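PDB 3FDJ: DegV family protein from Eubacterium eligens, which is of uncharacterised function but, as a DegV family member, probably binds a fatty acid, as its better-studied relatives do. Local coordinates for residues Gly119-Ile124 / Ile272-Thr277; Lys152-Cys157 / Ile187-Ser192; Lys211-Leu216 / Ala241-Gln246. All coordinates share one frame; numbering follows the deposited sequence.

Interaction 1. Residues Gly119-Ile124 / Ile272-Thr277; sequences GPQMRI and ILSCET
The ring of Pro120 lies over the backbone and side chain of Ile272, with CD 3.7 Å from CG2 of Ile272 and CG 3.6 Å from its carbonyl O. Ring and isoleucine side chain cross at about a right angle, two compact apolar groups fitting together without needing polar partners. Pro120 CB lies 3.7 Å from Ser274 CB, which also packs against the proline's backbone carbonyl carbon. A serine this small lets the first turn of the helix approach the strand: Ser274 OG reaches to 3.3 Å of Gln121 CA. With OG anti to the backbone N (chi1 -174°), the buried hydroxyl is also hydrogen-bonded to the carbonyl of Arg154 on the adjacent strand. Here helix 120-134 begins by packing on one face of a six-stranded mixed sheet, its opening turn 7.3 Å from strand 272-276 axis to axis and inclined by 32°. Strand residues alternate accordingly, Ile272 and Ser274 facing the helix while Leu273 and Cys275 face the other side. One turn further on, Ile124 stretches CD1 to 3.5 Å from Ser274 O, its chain extended at chi2 (-177°), and the methyl also touches the start of Cys275. Gly119 at the N-cap has a positive phi that glycine adopts easily, and a side chain there would collide with Pro120 CD; proline in turn suits a first helical turn, where its missing N-H costs nothing. The amide of Gln121 is held by hydrogen bonds, OE1 with Ser117 OG just before the helix and NE2 with Thr153 OG1.

Interaction 2. Residues Lys152-Cys157 / Ile187-Ser192; sequences KTRLFC and IGTASS
Thr189 OG1 meets two groups of the opposing strand: it donates to Leu155 O at 2.7 Å and receives a bond from Arg154 NH2 at 3.0 Å. The first is nearly in line with the carbonyl (C=O...donor angle 164°); in the second, the hydroxyl oxygen sits at the edge of the guanidinium, close to its plane. Having OG1 anti to the backbone N (chi1 -171°) carries the hydroxyl to this point between carbonyl and arginine. Thr189 CA also makes a CA-H...O contact with Leu155 O, which takes a weak 3.3 Å bond from Ala190 N as well.

Behind this cluster stands an antiparallel ladder. Phe156 and Thr189 form a non-hydrogen-bonded pair; Cys157 and Gly188 form the hydrogen-bonded one, Cys157 N to Gly188 O and Gly188 N to Cys157 O, both 2.9 Å. Glycine suits that place because a beta carbon would press on Cys157 SG. At Ala190 a water takes over: it accepts from Leu155 N and Arg154 NE and donates to Ala190 O, bridging the two backbones. The arginine, bent at chi2 and chi3, folds back so that Phe156 CZ lies 3.7 Å above one face of its guanidinium, near the rim.

Further out, Phe156 packs on Leu215 of helix 205-219, while Leu155 and Ala190 both touch Gln121 on the opposite face of the sheet. At the other ends of these two strands, Lys160 and Ile184 join Ala179 at a sodium ion. Because the threonine hydroxyl donates to a carbonyl while accepting from a guanidinium, the arginine's positive charge would probably polarise it and strengthen the bond to Leu155 O.

Interaction 3. Residues Lys211-Leu216 / Ala241-Gln246; sequences KLQALL and ADMIKQ
Met243, present as selenomethionine, is the bump of this contact, and Leu212, Gln213 and Leu216 form the hollow that receives it. Its terminal methyl CE rests 3.9 Å from Leu212 CB and equally close to Gln213 N, lying against the side of the helix more than against the leucine's branches. The chain leaves its own helix with CG anti to the backbone N, then bends at chi2 (-86°) and chi3 (-75°), which brings first SE and then CE over the facing helix. Met243 SE lies 4.0 Å from Gln213 CB and OE1, where the extended glutamine crosses it obliquely and walls off the outer margin. A long, flexible, unbranched side chain suits this place: the axes of the two short segments are 10.9 Å apart, and Met243 spans the gap between them.

Leu216 closes the hollow one turn along from Leu212. Leu216 CD1 comes only to 4.5 Å of Met243 CE but meets Ile244 CD1 at 3.7 Å, the leucine and isoleucine side chains crossing at about a right angle. Ile244 points its CB to the flank and comes near only at its end, so that this second pairing is one of methyl on methyl. The axes of the two segments cross at -46°, near the value expected when ridges of residues four apart pack together; Leu212 and Leu216 are such a ridge, and Leu212 also touches Ile240, four before Ile244.

Helix 234-248 is the connection of a beta-alpha-beta crossover between parallel strands 226-230 and 253-257. Beside it, helix 205-219 lays Leu212 and Leu216 on Phe156 of strand 153-159, and Tyr221 packs on both Leu216 and Ile244.

Overall arrangement
All three contacts gather round one six-stranded mixed sheet, covered on both faces. Interactions 1 and 2 share its centre, since strands 271-276 and 153-159 are neighbours, joined by the bond from Leu273 N to Phe156 O. Interaction 2 is polar, made within the sheet; interaction 1 lays a helix start on one face through proline and isoleucine side chains closing round a small serine. Interaction 3, its centre about 20 Å from the chain's centre, joins two helices over the other face by apolar contacts with a partly exposed margin. The sheet separates interactions 1 and 3, yet Cys275 SG touches Leu216 CD2; between interactions 2 and 3, Ile187 CD1 meets Lys211 CD, so strand side chains bind the layers together.

Interaction 1. Residues Gly119-Ile124 / Ile272-Thr277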
loop_
_atom_site.group_PDB
_atom_site.type_symbol
_atom_site.label_atom_id
_atom_site.label_comp_id
_atom_site.label_asym_id
_atom_site.label_seq_id
_atom_site.Cartn_x
_atom_site.Cartn_y
_atom_site.Cartn_z
ATOM N N GLY A 119 0.153 0.102 -0.080
ATOM C CA GLY A 119 -0.763 1.181 0.236
ATOM C C GLY A 119 -0.735 2.323 -0.745
ATOM O O GLY A 119 -0.998 2.124 -1.932
ATOM N N PRO A 120 -0.431 3.543 -0.253
ATOM C CA PRO A 120 -0.576 4.684 -1.133
ATOM C C PRO A 120 0.336 4.691 -2.341
ATOM O O PRO A 120 0.009 5.340 -3.331
ATOM C CB PRO A 120 -0.303 5.890 -0.216
ATOM C CG PRO A 120 0.463 5.340 0.911
ATOM C CD PRO A 120 -0.112 3.955 1.113
ATOM N N GLN A 121 1.468 3.992 -2.280
ATOM C CA GLN A 121 2.323 3.883 -3.466
ATOM C C GLN A 121 1.663 3.006 -4.542
ATOM O O GLN A 121 1.725 3.333 -5.739
ATOM C CB GLN A 121 3.733 3.405 -3.079
ATOM C CG GLN A 121 4.800 3.529 -4.208
ATOM C CD GLN A 121 6.242 3.686 -3.697
ATOM O OE1 GLN A 121 6.552 3.385 -2.546
ATOM N NE2 GLN A 121 7.150 4.093 -4.592
HETATM N N MSE A 122 1.013 1.926 -4.117
HETATM C CA MSE A 122 0.191 1.095 -5.025
HETATM C C MSE A 122 -0.929 1.949 -5.607
HETATM O O MSE A 122 -1.181 1.896 -6.814
HETATM C CB MSE A 122 -0.399 -0.135 -4.304
HETATM C CG MSE A 122 0.651 -1.106 -3.811
HETATM SE SE MSE A 122 -0.140 -2.535 -2.810
HETATM C CE MSE A 122 -1.182 -3.386 -4.286
ATOM N N ARG A 123 -1.569 2.775 -4.773
ATOM C CA ARG A 123 -2.594 3.692 -5.286
ATOM C C ARG A 123 -2.070 4.638 -6.360
ATOM O O ARG A 123 -2.715 4.806 -7.398
ATOM C CB ARG A 123 -3.285 4.480 -4.163
ATOM C CG ARG A 123 -4.381 5.329 -4.684
ATOM C CD ARG A 123 -5.176 5.973 -3.588
ATOM N NE ARG A 123 -6.209 6.787 -4.203
ATOM C CZ ARG A 123 -7.341 7.155 -3.610
ATOM N NH1 ARG A 123 -7.624 6.802 -2.345
ATOM N NH2 ARG A 123 -8.215 7.865 -4.310
ATOM N N ILE A 124 -0.908 5.250 -6.117
ATOM C CA ILE A 124 -0.300 6.151 -7.098
ATOM C C ILE A 124 -0.000 5.425 -8.422
ATOM O O ILE A 124 -0.213 5.969 -9.502
ATOM C CB ILE A 124 0.939 6.865 -6.504
ATOM C CG1 ILE A 124 0.469 7.955 -5.542
ATOM C CG2 ILE A 124 1.815 7.490 -7.593
ATOM C CD1 ILE A 124 1.587 8.825 -4.919
ATOM N N ILE A 272 0.673 6.185 6.471
ATOM C CA ILE A 272 1.552 5.874 5.345
ATOM C C ILE A 272 1.294 6.906 4.252
ATOM O O ILE A 272 0.146 7.216 3.948
ATOM C CB ILE A 272 1.296 4.475 4.758
ATOM C CG1 ILE A 272 1.132 3.405 5.845
ATOM C CG2 ILE A 272 2.417 4.120 3.780
ATOM C CD1 ILE A 272 0.734 2.041 5.277
ATOM N N LEU A 273 2.356 7.433 3.665
ATOM C CA LEU A 273 2.214 8.375 2.585
ATOM C C LEU A 273 3.074 8.037 1.406
ATOM O O LEU A 273 4.147 7.457 1.541
ATOM C CB LEU A 273 2.453 9.821 3.032
ATOM C CG LEU A 273 3.814 10.445 3.199
ATOM C CD1 LEU A 273 4.467 10.808 1.820
ATOM C CD2 LEU A 273 3.666 11.718 4.054
ATOM N N SER A 274 2.575 8.362 0.233
ATOM C CA SER A 274 3.348 8.225 -0.969
ATOM C C SER A 274 3.259 9.468 -1.827
ATOM O O SER A 274 2.248 10.190 -1.798
ATOM C CB SER A 274 2.909 6.984 -1.737
ATOM O OG SER A 274 3.761 6.784 -2.846
ATOM N N CYS A 275 4.333 9.740 -2.572
ATOM C CA CYS A 275 4.378 10.928 -3.427
ATOM C C CYS A 275 5.150 10.695 -4.707
ATOM O O CYS A 275 6.023 9.833 -4.770
ATOM C CB CYS A 275 4.998 12.100 -2.686
ATOM S SG CYS A 275 6.676 11.844 -2.159
ATOM N N GLU A 276 4.821 11.495 -5.717
ATOM C CA GLU A 276 5.658 11.678 -6.894
ATOM C C GLU A 276 6.800 12.635 -6.567
ATOM O O GLU A 276 6.580 13.669 -5.910
ATOM C CB GLU A 276 4.884 12.365 -8.010
ATOM C CG GLU A 276 3.819 11.597 -8.626
ATOM C CD GLU A 276 3.035 12.419 -9.657
ATOM O OE1 GLU A 276 2.931 13.678 -9.521
ATOM O OE2 GLU A 276 2.510 11.794 -10.593
ATOM N N THR A 277 7.990 12.326 -7.062
ATOM C CA THR A 277 9.158 13.188 -6.923
ATOM C C THR A 277 9.619 13.659 -8.302
ATOM O O THR A 277 9.124 13.198 -9.315
ATOM C CB THR A 277 10.316 12.447 -6.232
ATOM O OG1 THR A 277 10.722 11.299 -7.006
ATOM C CG2 THR A 277 9.893 11.972 -4.811
#

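Interaction 2. Residues Lys152-Cys157 / Ile187-Ser192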
loop_
_atom_site.group_PDB
_atom_site.type_symbol
_atom_site.label_atom_id
_atom_site.label_comp_id
_atom_site.label_asym_id
_atom_site.label_seq_id
_atom_site.Cartn_x
_atom_site.Cartn_y
_atom_site.Cartn_z
ATOM N N LYS A 152 10.202 7.519 -9.837
ATOM C CA LYS A 152 9.964 8.875 -9.351
ATOM C C LYS A 152 8.808 8.903 -8.344
ATOM O O LYS A 152 7.983 9.844 -8.336
ATOM C CB LYS A 152 9.664 9.831 -10.518
ATOM C CG LYS A 152 10.762 9.898 -11.544
ATOM C CD LYS A 152 10.418 10.873 -12.675
ATOM C CE LYS A 152 11.625 11.136 -13.556
ATOM N NZ LYS A 152 12.774 11.751 -12.790
ATOM N N THR A 153 8.731 7.862 -7.514
ATOM C CA THR A 153 7.750 7.808 -6.427
ATOM C C THR A 153 8.446 7.292 -5.153
ATOM O O THR A 153 9.419 6.549 -5.247
ATOM C CB THR A 153 6.508 6.910 -6.746
ATOM O OG1 THR A 153 6.912 5.542 -6.883
ATOM C CG2 THR A 153 5.791 7.367 -8.030
ATOM N N ARG A 154 7.949 7.697 -3.979
ATOM C CA ARG A 154 8.497 7.297 -2.701
ATOM C C ARG A 154 7.385 7.034 -1.715
ATOM O O ARG A 154 6.262 7.507 -1.899
ATOM C CB ARG A 154 9.380 8.387 -2.123
ATOM C CG ARG A 154 10.666 8.646 -2.912
ATOM C CD ARG A 154 11.673 7.482 -2.869
ATOM N NE ARG A 154 12.054 7.128 -1.504
ATOM C CZ ARG A 154 12.992 7.710 -0.763
ATOM N NH1 ARG A 154 13.732 8.705 -1.243
ATOM N NH2 ARG A 154 13.218 7.261 0.480
ATOM N N LEU A 155 7.717 6.301 -0.661
ATOM C CA LEU A 155 6.805 6.058 0.432
ATOM C C LEU A 155 7.488 6.320 1.759
ATOM O O LEU A 155 8.627 5.901 1.971
ATOM C CB LEU A 155 6.294 4.613 0.403
ATOM C CG LEU A 155 5.355 4.221 1.554
ATOM C CD1 LEU A 155 4.266 3.269 1.038
ATOM C CD2 LEU A 155 6.103 3.609 2.709
ATOM N N PHE A 156 6.766 6.968 2.663
ATOM C CA PHE A 156 7.204 7.126 4.036
ATOM C C PHE A 156 6.070 6.723 4.964
ATOM O O PHE A 156 4.877 6.835 4.607
ATOM C CB PHE A 156 7.613 8.575 4.311
ATOM C CG PHE A 156 8.764 9.045 3.484
ATOM C CD1 PHE A 156 10.076 8.698 3.824
ATOM C CD2 PHE A 156 8.549 9.799 2.335
ATOM C CE1 PHE A 156 11.144 9.094 3.032
ATOM C CE2 PHE A 156 9.624 10.213 1.557
ATOM C CZ PHE A 156 10.915 9.854 1.897
ATOM N N CYS A 157 6.421 6.269 6.161
ATOM C CA CYS A 157 5.411 5.894 7.128
ATOM C C CYS A 157 5.826 6.345 8.515
ATOM O O CYS A 157 6.999 6.579 8.769
ATOM C CB CYS A 157 5.146 4.394 7.099
ATOM S SG CYS A 157 6.538 3.395 7.528
ATOM N N ILE A 187 9.664 6.076 12.118
ATOM C CA ILE A 187 9.509 6.575 10.759
ATOM C C ILE A 187 10.258 5.636 9.811
ATOM O O ILE A 187 11.413 5.272 10.055
ATOM C CB ILE A 187 10.085 8.008 10.623
ATOM C CG1 ILE A 187 9.380 8.968 11.571
ATOM C CG2 ILE A 187 9.925 8.506 9.170
ATOM C CD1 ILE A 187 10.080 10.360 11.633
ATOM N N GLY A 188 9.596 5.218 8.746
ATOM C CA GLY A 188 10.189 4.322 7.763
ATOM C C GLY A 188 10.024 4.802 6.337
ATOM O O GLY A 188 9.298 5.772 6.054
ATOM N N THR A 189 10.743 4.141 5.443
ATOM C CA THR A 189 10.540 4.303 4.011
ATOM C C THR A 189 10.568 2.938 3.338
ATOM O O THR A 189 11.095 1.965 3.888
ATOM C CB THR A 189 11.600 5.268 3.404
ATOM O OG1 THR A 189 11.267 5.589 2.043
ATOM C CG2 THR A 189 13.009 4.681 3.486
ATOM N N ALA A 190 9.975 2.855 2.147
ATOM C CA ALA A 190 10.125 1.659 1.319
ATOM C C ALA A 190 11.531 1.686 0.722
ATOM O O ALA A 190 11.932 2.669 0.069
ATOM C CB ALA A 190 9.027 1.605 0.233
ATOM N N SER A 191 12.308 0.628 0.972
ATOM C CA SER A 191 13.693 0.555 0.487
ATOM C C SER A 191 13.736 0.195 -0.998
ATOM O O SER A 191 12.740 -0.223 -1.595
ATOM C CB SER A 191 14.483 -0.500 1.258
ATOM O OG SER A 191 14.161 -1.799 0.783
ATOM N N SER A 192 14.923 0.320 -1.573
ATOM C CA SER A 192 15.159 -0.087 -2.941
ATOM C C SER A 192 14.939 -1.596 -3.142
ATOM O O SER A 192 14.787 -2.045 -4.276
ATOM C CB SER A 192 16.588 0.274 -3.347
ATOM O OG SER A 192 17.497 -0.590 -2.676
HETATM O O HOH W 1 10.394 4.783 -0.901
#

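Interaction 3. Residues Lys211-Leu216 / Ala241-Gln246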
loop_
_atom_site.group_PDB
_atom_site.type_symbol
_atom_site.label_atom_id
_atom_site.label_comp_id
_atom_site.label_asym_id
_atom_site.label_seq_id
_atom_site.Cartn_x
_atom_site.Cartn_y
_atom_site.Cartn_z
ATOM N N LYS A 211 10.374 16.262 10.472
ATOM C CA LYS A 211 11.173 15.188 9.871
ATOM C C LYS A 211 10.693 14.832 8.460
ATOM O O LYS A 211 11.498 14.618 7.575
ATOM C CB LYS A 211 11.190 13.953 10.760
ATOM C CG LYS A 211 12.045 14.111 11.986
ATOM C CD LYS A 211 12.095 12.799 12.767
ATOM C CE LYS A 211 12.883 12.904 14.082
ATOM N NZ LYS A 211 14.220 13.550 13.963
ATOM N N LEU A 212 9.385 14.764 8.262
ATOM C CA LEU A 212 8.824 14.448 6.962
ATOM C C LEU A 212 9.161 15.516 5.940
ATOM O O LEU A 212 9.475 15.198 4.785
ATOM C CB LEU A 212 7.295 14.266 7.039
ATOM C CG LEU A 212 6.775 12.978 7.676
ATOM C CD1 LEU A 212 5.239 13.004 7.782
ATOM C CD2 LEU A 212 7.232 11.739 6.878
ATOM N N GLN A 213 9.122 16.784 6.357
ATOM C CA GLN A 213 9.473 17.859 5.439
ATOM C C GLN A 213 10.920 17.719 4.991
ATOM O O GLN A 213 11.219 17.889 3.808
ATOM C CB GLN A 213 9.208 19.252 6.047
ATOM C CG GLN A 213 9.504 20.363 5.082
ATOM C CD GLN A 213 9.032 21.724 5.567
ATOM O OE1 GLN A 213 8.253 21.830 6.518
ATOM N NE2 GLN A 213 9.464 22.770 4.866
ATOM N N ALA A 214 11.819 17.382 5.920
ATOM C CA ALA A 214 13.227 17.187 5.572
ATOM C C ALA A 214 13.404 15.973 4.617
ATOM O O ALA A 214 14.153 16.040 3.633
ATOM C CB ALA A 214 14.091 17.031 6.836
ATOM N N LEU A 215 12.689 14.890 4.893
ATOM C CA LEU A 215 12.745 13.677 4.057
ATOM C C LEU A 215 12.208 13.938 2.641
ATOM O O LEU A 215 12.828 13.519 1.638
ATOM C CB LEU A 215 11.979 12.535 4.710
ATOM C CG LEU A 215 12.595 11.949 5.979
ATOM C CD1 LEU A 215 11.596 11.071 6.722
ATOM C CD2 LEU A 215 13.881 11.184 5.668
ATOM N N LEU A 216 11.077 14.648 2.562
ATOM C CA LEU A 216 10.484 14.987 1.284
ATOM C C LEU A 216 11.424 15.880 0.459
ATOM O O LEU A 216 11.602 15.635 -0.728
ATOM C CB LEU A 216 9.126 15.644 1.476
ATOM C CG LEU A 216 8.040 14.656 1.933
ATOM C CD1 LEU A 216 6.792 15.401 2.442
ATOM C CD2 LEU A 216 7.675 13.678 0.830
ATOM N N ALA A 241 -1.103 16.609 5.503
ATOM C CA ALA A 241 -1.587 17.160 4.249
ATOM C C ALA A 241 -1.496 18.692 4.268
ATOM O O ALA A 241 -1.066 19.304 3.287
ATOM C CB ALA A 241 -3.045 16.704 3.976
ATOM N N ASP A 242 -1.885 19.309 5.378
ATOM C CA ASP A 242 -1.814 20.778 5.501
ATOM C C ASP A 242 -0.369 21.289 5.400
ATOM O O ASP A 242 -0.100 22.307 4.747
ATOM C CB ASP A 242 -2.399 21.245 6.845
ATOM C CG ASP A 242 -3.927 21.295 6.844
ATOM O OD1 ASP A 242 -4.555 21.255 5.758
ATOM O OD2 ASP A 242 -4.513 21.366 7.949
HETATM N N MSE A 243 0.543 20.590 6.084
HETATM C CA MSE A 243 1.944 20.952 6.064
HETATM C C MSE A 243 2.484 20.921 4.633
HETATM O O MSE A 243 3.191 21.847 4.208
HETATM C CB MSE A 243 2.751 20.001 6.950
HETATM C CG MSE A 243 4.238 20.266 6.961
HETATM SE SE MSE A 243 5.269 19.410 5.524
HETATM C CE MSE A 243 5.314 17.543 6.105
ATOM N N ILE A 244 2.165 19.856 3.901
ATOM C CA ILE A 244 2.694 19.670 2.562
ATOM C C ILE A 244 2.116 20.699 1.582
ATOM O O ILE A 244 2.845 21.262 0.777
ATOM C CB ILE A 244 2.487 18.226 2.090
ATOM C CG1 ILE A 244 3.412 17.300 2.909
ATOM C CG2 ILE A 244 2.799 18.091 0.616
ATOM C CD1 ILE A 244 3.118 15.828 2.760
ATOM N N LYS A 245 0.830 20.999 1.704
ATOM C CA LYS A 245 0.210 22.040 0.879
ATOM C C LYS A 245 0.888 23.373 1.079
ATOM O O LYS A 245 1.178 24.076 0.112
ATOM C CB LYS A 245 -1.283 22.187 1.186
ATOM C CG LYS A 245 -2.104 21.053 0.639
ATOM C CD LYS A 245 -3.591 21.333 0.744
ATOM C CE LYS A 245 -4.233 20.556 1.859
ATOM N NZ LYS A 245 -5.728 20.727 1.797
ATOM N N GLN A 246 1.150 23.706 2.335
ATOM C CA GLN A 246 1.762 24.977 2.673
ATOM C C GLN A 246 3.209 25.077 2.197
ATOM O O GLN A 246 3.613 26.115 1.684
ATOM C CB GLN A 246 1.671 25.225 4.191
ATOM C CG GLN A 246 2.314 26.520 4.687
ATOM C CD GLN A 246 1.549 27.797 4.286
ATOM O OE1 GLN A 246 0.497 27.749 3.633
ATOM N NE2 GLN A 246 2.099 28.948 4.667
#